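Local coordinates for designed protein (Trypanosoma brucei, PDB 6IEV) that has a thioredoxin-type fold and no established catalytic role, and probably serves as a scaffold for probing stability at high temperature, at residues M26-L31 with P81-W86; E33-N38 with V96-G101; N38-I43 with P68-Y73. All coordinates share one frame; numbering follows the deposited sequence.

Interaction 1: residues M26-L31 with P81-W86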
loop_
_atom_site.group_PDB
_atom_site.type_symbol
_atom_site.label_atom_id
_atom_site.label_comp_id
_atom_site.label_asym_id
_atom_site.label_seq_id
_atom_site.Cartn_x
_atom_site.Cartn_y
_atom_site.Cartn_z
ATOM N N MET A 26 -26.540 -1.735 6.814
ATOM C CA MET A 26 -27.747 -2.085 7.557
ATOM C C MET A 26 -28.831 -2.790 6.749
ATOM O O MET A 26 -29.662 -3.470 7.350
ATOM C CB MET A 26 -28.337 -0.839 8.197
ATOM C CG MET A 26 -27.771 -0.577 9.557
ATOM S SD MET A 26 -28.440 0.964 10.122
ATOM C CE MET A 26 -28.305 1.937 8.622
ATOM N N SER A 27 -28.876 -2.653 5.423
ATOM C CA SER A 27 -30.017 -3.154 4.657
ATOM C C SER A 27 -29.599 -3.399 3.219
ATOM O O SER A 27 -28.616 -2.827 2.723
ATOM C CB SER A 27 -31.185 -2.158 4.650
ATOM O OG SER A 27 -30.808 -0.961 3.950
ATOM N N LEU A 28 -30.408 -4.211 2.535
ATOM C CA LEU A 28 -30.188 -4.453 1.114
ATOM C C LEU A 28 -30.300 -3.162 0.313
ATOM O O LEU A 28 -29.454 -2.882 -0.549
ATOM C CB LEU A 28 -31.173 -5.513 0.616
ATOM C CG LEU A 28 -30.990 -5.960 -0.831
ATOM C CD1 LEU A 28 -29.571 -6.447 -1.068
ATOM C CD2 LEU A 28 -31.979 -7.033 -1.169
ATOM N N GLU A 29 -31.263 -2.307 0.663
ATOM C CA GLU A 29 -31.418 -1.054 -0.061
ATOM C C GLU A 29 -30.179 -0.172 0.086
ATOM O O GLU A 29 -29.710 0.417 -0.893
ATOM C CB GLU A 29 -32.652 -0.298 0.434
ATOM C CG GLU A 29 -32.870 1.013 -0.299
ATOM C CD GLU A 29 -33.022 0.808 -1.805
ATOM O OE1 GLU A 29 -33.623 -0.221 -2.205
ATOM O OE2 GLU A 29 -32.521 1.658 -2.584
ATOM N N GLU A 30 -29.614 -0.088 1.288
ATOM C CA GLU A 30 -28.375 0.665 1.430
ATOM C C GLU A 30 -27.259 0.022 0.621
ATOM O O GLU A 30 -26.484 0.715 -0.038
ATOM C CB GLU A 30 -27.972 0.772 2.898
ATOM C CG GLU A 30 -26.664 1.536 3.085
ATOM C CD GLU A 30 -26.162 1.495 4.527
ATOM O OE1 GLU A 30 -25.278 2.291 4.874
ATOM O OE2 GLU A 30 -26.641 0.652 5.315
ATOM N N LEU A 31 -27.175 -1.308 0.639
ATOM C CA LEU A 31 -26.087 -1.989 -0.055
ATOM C C LEU A 31 -26.182 -1.804 -1.568
ATOM O O LEU A 31 -25.161 -1.625 -2.240
ATOM C CB LEU A 31 -26.088 -3.475 0.315
ATOM C CG LEU A 31 -25.030 -4.372 -0.331
ATOM C CD1 LEU A 31 -23.652 -3.714 -0.287
ATOM C CD2 LEU A 31 -24.992 -5.711 0.363
ATOM N N PRO A 81 -30.738 -11.187 6.243
ATOM C CA PRO A 81 -30.990 -12.335 5.345
ATOM C C PRO A 81 -31.315 -11.935 3.904
ATOM O O PRO A 81 -30.903 -12.633 2.968
ATOM C CB PRO A 81 -32.161 -13.054 6.030
ATOM C CG PRO A 81 -32.862 -12.015 6.830
ATOM C CD PRO A 81 -31.774 -11.028 7.273
ATOM N N GLU A 82 -31.979 -10.806 3.688
ATOM C CA GLU A 82 -32.268 -10.375 2.322
ATOM C C GLU A 82 -30.977 -10.079 1.534
ATOM O O GLU A 82 -30.882 -10.393 0.338
ATOM C CB GLU A 82 -33.261 -9.227 2.456
ATOM C CG GLU A 82 -34.211 -9.885 3.494
ATOM C CD GLU A 82 -34.852 -8.875 4.455
ATOM O OE1 GLU A 82 -34.096 -8.462 5.362
ATOM O OE2 GLU A 82 -36.079 -8.736 4.470
ATOM N N ALA A 83 -29.965 -9.480 2.178
ATOM C CA ALA A 83 -28.707 -9.264 1.458
ATOM C C ALA A 83 -27.989 -10.586 1.207
ATOM O O ALA A 83 -27.435 -10.802 0.124
ATOM C CB ALA A 83 -27.785 -8.307 2.223
ATOM N N ARG A 84 -28.023 -11.504 2.180
ATOM C CA ARG A 84 -27.457 -12.837 1.963
ATOM C C ARG A 84 -28.112 -13.536 0.774
ATOM O O ARG A 84 -27.430 -14.159 -0.049
ATOM C CB ARG A 84 -27.600 -13.703 3.218
ATOM C CG ARG A 84 -26.689 -14.930 3.191
ATOM C CD ARG A 84 -27.278 -16.086 3.943
ATOM N NE ARG A 84 -28.585 -16.460 3.399
ATOM C CZ ARG A 84 -28.761 -17.165 2.285
ATOM N NH1 ARG A 84 -27.707 -17.576 1.589
ATOM N NH2 ARG A 84 -29.987 -17.465 1.866
ATOM N N GLU A 85 -29.442 -13.489 0.699
ATOM C CA GLU A 85 -30.150 -14.131 -0.405
ATOM C C GLU A 85 -29.831 -13.453 -1.735
ATOM O O GLU A 85 -29.569 -14.129 -2.736
ATOM C CB GLU A 85 -31.664 -14.108 -0.137
ATOM C CG GLU A 85 -32.159 -15.109 0.912
ATOM C CD GLU A 85 -33.578 -14.795 1.422
ATOM O OE1 GLU A 85 -34.289 -13.989 0.781
ATOM O OE2 GLU A 85 -33.983 -15.352 2.471
ATOM N N TRP A 86 -29.841 -12.117 -1.755
ATOM C CA TRP A 86 -29.711 -11.373 -3.002
ATOM C C TRP A 86 -28.393 -11.666 -3.701
ATOM O O TRP A 86 -28.340 -11.748 -4.930
ATOM C CB TRP A 86 -29.816 -9.873 -2.728
ATOM C CG TRP A 86 -29.740 -9.052 -3.973
ATOM C CD1 TRP A 86 -28.607 -8.629 -4.630
ATOM C CD2 TRP A 86 -30.845 -8.564 -4.728
ATOM N NE1 TRP A 86 -28.952 -7.903 -5.742
ATOM C CE2 TRP A 86 -30.320 -7.851 -5.825
ATOM C CE3 TRP A 86 -32.231 -8.658 -4.581
ATOM C CZ2 TRP A 86 -31.137 -7.229 -6.762
ATOM C CZ3 TRP A 86 -33.035 -8.044 -5.508
ATOM C CH2 TRP A 86 -32.487 -7.334 -6.584
#
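The indole of Trp86 is met obliquely by Leu28, whose methyl CD2 comes within 3.8 Å of Trp86 CE3 on the six-membered ring. The two side chains cross at about a right angle where helix 28-35 and the short helix 81-86 of the thioredoxin fold lie together. Leu28 CG stands anti to the backbone N (chi1 -175°), and both methyls of the forked leucine rest on Trp86 CB, CD1 at 3.8 Å. CD2 also reaches Glu82 O, while CD1 packs beside Ala83. The small Ala83 suits this spot because it lets the backbones close in, the CA atoms of Leu28 and Ala83 being 5.0 Å apart. One turn on, Leu31 sets CD2 against Ala83 CB at 4.2 Å, and both residues also touch Val75 of strand 70-76, on the buried side of the contact. The side-chain contacts across the interface are apolar; polar bonds shape the start of helix 28-35. Ser27, with its short hydroxyl, is the N-cap, and its OG accepts from Glu30 N at 3.0 Å. The Glu30 carboxylate in turn reaches back, OE2 accepting from Met26 N at 2.8 Å in an almost straight bond.

Interaction 2: residues E33-N38 with V96-G101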
loop_
_atom_site.group_PDB
_atom_site.type_symbol
_atom_site.label_atom_id
_atom_site.label_comp_id
_atom_site.label_asym_id
_atom_site.label_seq_id
_atom_site.Cartn_x
_atom_site.Cartn_y
_atom_site.Cartn_z
ATOM N N GLU A 33 -27.606 0.724 -3.257
ATOM C CA GLU A 33 -27.239 2.089 -3.622
ATOM C C GLU A 33 -25.742 2.324 -3.476
ATOM O O GLU A 33 -25.179 3.156 -4.191
ATOM C CB GLU A 33 -28.043 3.105 -2.806
ATOM C CG GLU A 33 -29.328 3.543 -3.526
ATOM C CD GLU A 33 -29.625 5.042 -3.415
ATOM O OE1 GLU A 33 -30.001 5.511 -2.315
ATOM O OE2 GLU A 33 -29.492 5.749 -4.443
ATOM N N ALA A 34 -25.088 1.650 -2.537
ATOM C CA ALA A 34 -23.644 1.794 -2.406
ATOM C C ALA A 34 -22.917 1.201 -3.604
ATOM O O ALA A 34 -22.031 1.835 -4.180
ATOM C CB ALA A 34 -23.167 1.132 -1.115
ATOM N N THR A 35 -23.243 -0.033 -3.970
ATOM C CA THR A 35 -22.516 -0.688 -5.046
ATOM C C THR A 35 -22.877 -0.162 -6.425
ATOM O O THR A 35 -22.142 -0.441 -7.377
ATOM C CB THR A 35 -22.754 -2.196 -5.002
ATOM O OG1 THR A 35 -24.147 -2.470 -5.187
ATOM C CG2 THR A 35 -22.278 -2.767 -3.673
ATOM N N ALA A 36 -23.966 0.596 -6.561
ATOM C CA ALA A 36 -24.324 1.121 -7.874
ATOM C C ALA A 36 -23.313 2.139 -8.390
ATOM O O ALA A 36 -23.358 2.488 -9.574
ATOM C CB ALA A 36 -25.714 1.757 -7.833
ATOM N N SER A 37 -22.421 2.622 -7.528
ATOM C CA SER A 37 -21.342 3.508 -7.932
ATOM C C SER A 37 -20.436 2.833 -8.961
ATOM O O SER A 37 -20.383 1.604 -9.083
ATOM C CB SER A 37 -20.496 3.910 -6.721
ATOM O OG SER A 37 -19.150 4.084 -7.098
ATOM N N ASN A 38 -19.701 3.661 -9.701
ATOM C CA ASN A 38 -18.716 3.153 -10.643
ATOM C C ASN A 38 -17.352 2.935 -10.006
ATOM O O ASN A 38 -16.451 2.411 -10.667
ATOM C CB ASN A 38 -18.591 4.100 -11.836
ATOM C CG ASN A 38 -19.529 3.729 -12.964
ATOM O OD1 ASN A 38 -20.289 4.565 -13.460
ATOM N ND2 ASN A 38 -19.491 2.459 -13.370
ATOM N N VAL A 96 -17.249 -10.329 -1.887
ATOM C CA VAL A 96 -17.769 -10.044 -3.219
ATOM C C VAL A 96 -17.158 -8.734 -3.699
ATOM O O VAL A 96 -17.070 -7.765 -2.933
ATOM C CB VAL A 96 -19.303 -9.951 -3.220
ATOM C CG1 VAL A 96 -19.804 -9.499 -4.588
ATOM C CG2 VAL A 96 -19.932 -11.306 -2.815
ATOM N N ILE A 97 -16.709 -8.709 -4.947
ATOM C CA ILE A 97 -16.181 -7.495 -5.555
ATOM C C ILE A 97 -17.151 -7.038 -6.629
ATOM O O ILE A 97 -17.475 -7.805 -7.542
ATOM C CB ILE A 97 -14.774 -7.713 -6.129
ATOM C CG1 ILE A 97 -13.865 -8.265 -5.035
ATOM C CG2 ILE A 97 -14.218 -6.402 -6.673
ATOM C CD1 ILE A 97 -12.479 -8.621 -5.525
ATOM N N GLU A 98 -17.589 -5.783 -6.541
ATOM C CA GLU A 98 -18.593 -5.253 -7.446
ATOM C C GLU A 98 -18.135 -3.929 -8.035
ATOM O O GLU A 98 -17.356 -3.191 -7.427
ATOM C CB GLU A 98 -19.929 -5.052 -6.735
ATOM C CG GLU A 98 -20.624 -6.359 -6.363
ATOM C CD GLU A 98 -22.095 -6.365 -6.725
ATOM O OE1 GLU A 98 -22.566 -7.376 -7.289
ATOM O OE2 GLU A 98 -22.777 -5.357 -6.447
ATOM N N LYS A 99 -18.664 -3.620 -9.214
ATOM C CA LYS A 99 -18.478 -2.315 -9.830
ATOM C C LYS A 99 -19.708 -2.028 -10.673
ATOM O O LYS A 99 -20.139 -2.891 -11.441
ATOM C CB LYS A 99 -17.207 -2.277 -10.682
ATOM C CG LYS A 99 -16.998 -0.993 -11.457
ATOM C CD LYS A 99 -15.557 -0.888 -11.953
ATOM C CE LYS A 99 -15.485 -0.189 -13.313
ATOM N NZ LYS A 99 -15.883 1.246 -13.243
ATOM N N GLY A 100 -20.306 -0.860 -10.475
ATOM C CA GLY A 100 -21.530 -0.533 -11.200
ATOM C C GLY A 100 -22.619 -1.574 -11.071
ATOM O O GLY A 100 -23.312 -1.880 -12.054
ATOM N N GLY A 101 -22.775 -2.155 -9.882
ATOM C CA GLY A 101 -23.808 -3.141 -9.643
ATOM C C GLY A 101 -23.555 -4.509 -10.242
ATOM O O GLY A 101 -24.375 -5.412 -10.048
#
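Gly100 and Gly101 turn their backbone amides toward the peptide oxygens of Ser37 and Thr35, near the end of helix 28-35, so in this thioredoxin fold the end of a helix is joined to a beta hairpin. Gly100 N donates to Ser37 O at 2.8 Å, with the nitrogen only slightly tilted from the carbonyl plane. The bond from Gly101 N to Thr35 O is longer, 3.1 Å, and its donor stands well above the carbonyl plane, 45° out of it. Both glycines have positive phi angles, in the pattern of a type I' turn between strands 94-99 and 102-108, and glycine adopts such angles with little cost.

A third bond comes from Lys99, whose NZ reaches Asn38 O at 2.9 Å, in the carbonyl plane and on a lone pair. The chain is bent at its last two torsions, and chi4 of 67° brings NZ round to the oxygen while CG, CD and CE run beside it. A long, flexible side chain is apt for an exposed site of this kind.

Deeper in, Thr35 and Glu98 meet side chain to side chain, OG1 and OE2 lying 3.4 Å apart but each bonded to another residue. Thr35 OG1, held between the backbone N and the carbonyl carbon (chi1 62°), bonds to Leu31 O, a turn earlier in its own helix; Glu98 OE2 bonds to Tyr87 OH. The chain leading to strand 40-46 is itself braced: Ser37 OG is hydrogen-bonded to Arg39 N.

Interaction 3: residues N38-I43 with P68-Y73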
loop_
_atom_site.group_PDB
_atom_site.type_symbol
_atom_site.label_atom_id
_atom_site.label_comp_id
_atom_site.label_asym_id
_atom_site.label_seq_id
_atom_site.Cartn_x
_atom_site.Cartn_y
_atom_site.Cartn_z
ATOM N N ASN A 38 -19.701 3.661 -9.701
ATOM C CA ASN A 38 -18.716 3.153 -10.643
ATOM C C ASN A 38 -17.352 2.935 -10.006
ATOM O O ASN A 38 -16.451 2.411 -10.667
ATOM C CB ASN A 38 -18.591 4.100 -11.836
ATOM C CG ASN A 38 -19.529 3.729 -12.964
ATOM O OD1 ASN A 38 -20.289 4.565 -13.460
ATOM N ND2 ASN A 38 -19.491 2.459 -13.370
ATOM N N ARG A 39 -17.194 3.255 -8.726
ATOM C CA ARG A 39 -16.067 2.744 -7.967
ATOM C C ARG A 39 -16.212 1.245 -7.726
ATOM O O ARG A 39 -17.279 0.656 -7.895
ATOM C CB ARG A 39 -15.943 3.473 -6.632
ATOM C CG ARG A 39 -15.649 4.957 -6.776
ATOM C CD ARG A 39 -16.086 5.754 -5.549
ATOM N NE ARG A 39 -15.291 5.447 -4.357
ATOM C CZ ARG A 39 -14.082 5.938 -4.113
ATOM N NH1 ARG A 39 -13.515 6.775 -4.974
ATOM N NH2 ARG A 39 -13.439 5.600 -3.005
ATOM N N ILE A 40 -15.102 0.624 -7.364
ATOM C CA ILE A 40 -15.077 -0.788 -7.019
ATOM C C ILE A 40 -15.439 -0.921 -5.546
ATOM O O ILE A 40 -14.861 -0.243 -4.684
ATOM C CB ILE A 40 -13.706 -1.404 -7.324
ATOM C CG1 ILE A 40 -13.506 -1.488 -8.840
ATOM C CG2 ILE A 40 -13.555 -2.767 -6.660
ATOM C CD1 ILE A 40 -12.344 -2.354 -9.235
ATOM N N SER A 41 -16.427 -1.763 -5.263
ATOM C CA SER A 41 -16.855 -2.067 -3.910
ATOM C C SER A 41 -16.408 -3.473 -3.519
ATOM O O SER A 41 -16.544 -4.422 -4.303
ATOM C CB SER A 41 -18.383 -1.957 -3.797
ATOM O OG SER A 41 -18.892 -0.915 -4.613
ATOM N N VAL A 42 -15.919 -3.618 -2.295
ATOM C CA VAL A 42 -15.585 -4.920 -1.732
ATOM C C VAL A 42 -16.464 -5.158 -0.513
ATOM O O VAL A 42 -16.445 -4.363 0.434
ATOM C CB VAL A 42 -14.108 -4.996 -1.326
ATOM C CG1 VAL A 42 -13.826 -6.374 -0.747
ATOM C CG2 VAL A 42 -13.191 -4.638 -2.510
ATOM N N ILE A 43 -17.222 -6.250 -0.521
ATOM C CA ILE A 43 -18.193 -6.534 0.533
ATOM C C ILE A 43 -17.823 -7.853 1.184
ATOM O O ILE A 43 -17.664 -8.866 0.496
ATOM C CB ILE A 43 -19.633 -6.601 -0.005
ATOM C CG1 ILE A 43 -19.901 -5.434 -0.949
ATOM C CG2 ILE A 43 -20.640 -6.641 1.145
ATOM C CD1 ILE A 43 -20.788 -5.840 -2.114
ATOM N N PRO A 68 -7.268 3.614 -3.413
ATOM C CA PRO A 68 -7.972 4.894 -3.359
ATOM C C PRO A 68 -9.406 4.774 -3.831
ATOM O O PRO A 68 -10.329 5.288 -3.191
ATOM C CB PRO A 68 -7.138 5.783 -4.293
ATOM C CG PRO A 68 -6.460 4.808 -5.271
ATOM C CD PRO A 68 -6.552 3.411 -4.686
ATOM N N ASP A 69 -9.593 4.123 -4.980
ATOM C CA ASP A 69 -10.891 4.045 -5.630
ATOM C C ASP A 69 -11.688 2.819 -5.213
ATOM O O ASP A 69 -12.561 2.363 -5.968
ATOM C CB ASP A 69 -10.696 4.065 -7.146
ATOM C CG ASP A 69 -10.117 5.378 -7.640
ATOM O OD1 ASP A 69 -8.900 5.615 -7.448
ATOM O OD2 ASP A 69 -10.887 6.176 -8.220
ATOM N N VAL A 70 -11.428 2.282 -4.025
ATOM C CA VAL A 70 -12.054 1.049 -3.571
ATOM C C VAL A 70 -12.795 1.349 -2.279
ATOM O O VAL A 70 -12.224 1.945 -1.359
ATOM C CB VAL A 70 -11.020 -0.077 -3.392
ATOM C CG1 VAL A 70 -11.521 -1.123 -2.429
ATOM C CG2 VAL A 70 -10.735 -0.703 -4.742
ATOM N N ASP A 71 -14.069 0.970 -2.220
ATOM C CA ASP A 71 -14.839 1.065 -0.986
ATOM C C ASP A 71 -15.090 -0.329 -0.430
ATOM O O ASP A 71 -15.308 -1.281 -1.181
ATOM C CB ASP A 71 -16.159 1.814 -1.213
ATOM C CG ASP A 71 -15.940 3.247 -1.755
ATOM O OD1 ASP A 71 -15.164 4.025 -1.145
ATOM O OD2 ASP A 71 -16.552 3.591 -2.794
ATOM N N THR A 72 -15.008 -0.454 0.887
ATOM C CA THR A 72 -15.153 -1.735 1.548
ATOM C C THR A 72 -16.388 -1.699 2.433
ATOM O O THR A 72 -16.665 -0.688 3.085
ATOM C CB THR A 72 -13.889 -2.089 2.367
ATOM O OG1 THR A 72 -13.682 -1.134 3.422
ATOM C CG2 THR A 72 -12.646 -2.117 1.454
ATOM N N TYR A 73 -17.099 -2.829 2.482
ATOM C CA TYR A 73 -18.357 -2.934 3.211
ATOM C C TYR A 73 -18.408 -4.260 3.953
ATOM O O TYR A 73 -17.783 -5.247 3.547
ATOM C CB TYR A 73 -19.572 -2.805 2.272
ATOM C CG TYR A 73 -19.589 -1.499 1.483
ATOM C CD1 TYR A 73 -20.105 -0.327 2.046
ATOM C CD2 TYR A 73 -19.080 -1.438 0.184
ATOM C CE1 TYR A 73 -20.129 0.862 1.340
ATOM C CE2 TYR A 73 -19.089 -0.243 -0.533
ATOM C CZ TYR A 73 -19.618 0.898 0.050
ATOM O OH TYR A 73 -19.649 2.075 -0.657
#
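Arg39 and Asp71 cross at about a right angle, and the guanidinium grips the carboxylate side-on with two nitrogens in a salt bridge. NE gives an almost straight bond to Asp71 OD2 at 2.7 Å, arriving on the syn side but 27° out of the carboxylate plane. NH2 reaches Asp71 OD1 at 3.0 Å from above that plane. Both oxygens lie near the guanidinium plane, yet the two flat groups are turned 33° apart. The bend at chi3 (68°) places NE against the acid. NH2 has a second acceptor, Pro68 O at 3.1 Å, approached on a carbonyl lone pair, and the backbone of Asp69 lies over one guanidinium face.

Further along the strands, Tyr73 presents a ring edge to Ser41, whose CB is 3.8 Å from Tyr73 CE2. Beside it Ile43 crosses Tyr73 obliquely, CG2 against CB. Ser41, Ile43, Asp71 and Tyr73 share one face of the sheet, which helix 28-35 partly covers. On the other face Val70 meets two neighbours obliquely, CG2 facing Ile40 CG2 and CG1 lying 3.9 Å from Val42 CG2. Branched aliphatics suit this largely buried surface, where Val42 and Val70 pack on helix 53-66.

These faces belong to a beta-alpha-beta unit, strand 40-46, helix 53-66 and strand 70-76, whose strands run parallel. Asp71 N donates to Ile40 O, Asp71 O accepts from Val42 N, and Tyr73 N donates to Val42 O at 2.6 Å.

At the strand starts, the positive charge of Arg39 would be expected to favour the ionised form of Asp71. Asp69, its OD2 some 4.2 Å from Arg39 NH1, probably adds a weaker attraction without a directed bond.

From the N terminus, the chain first enters interaction 1 at 26-31, then interaction 2 at 33-38 on the same helix 28-35, and at once interaction 3, which shares Asn38. The first loop to close is that of interaction 3, when strand 70-76 returns beside strand 40-46 after helix 53-66. Interaction 1 closes next at helix 81-86 and interaction 2 last at 96-101, so these two cross while both enclose interaction 3. Interactions 1 and 2 tie helix 28-35 to helix 81-86 near its start and to the hairpin near its end, while interaction 3 pairs two parallel strands. Ser41 N probably bonds to Glu98 O, and Leu31 packs on Ile43.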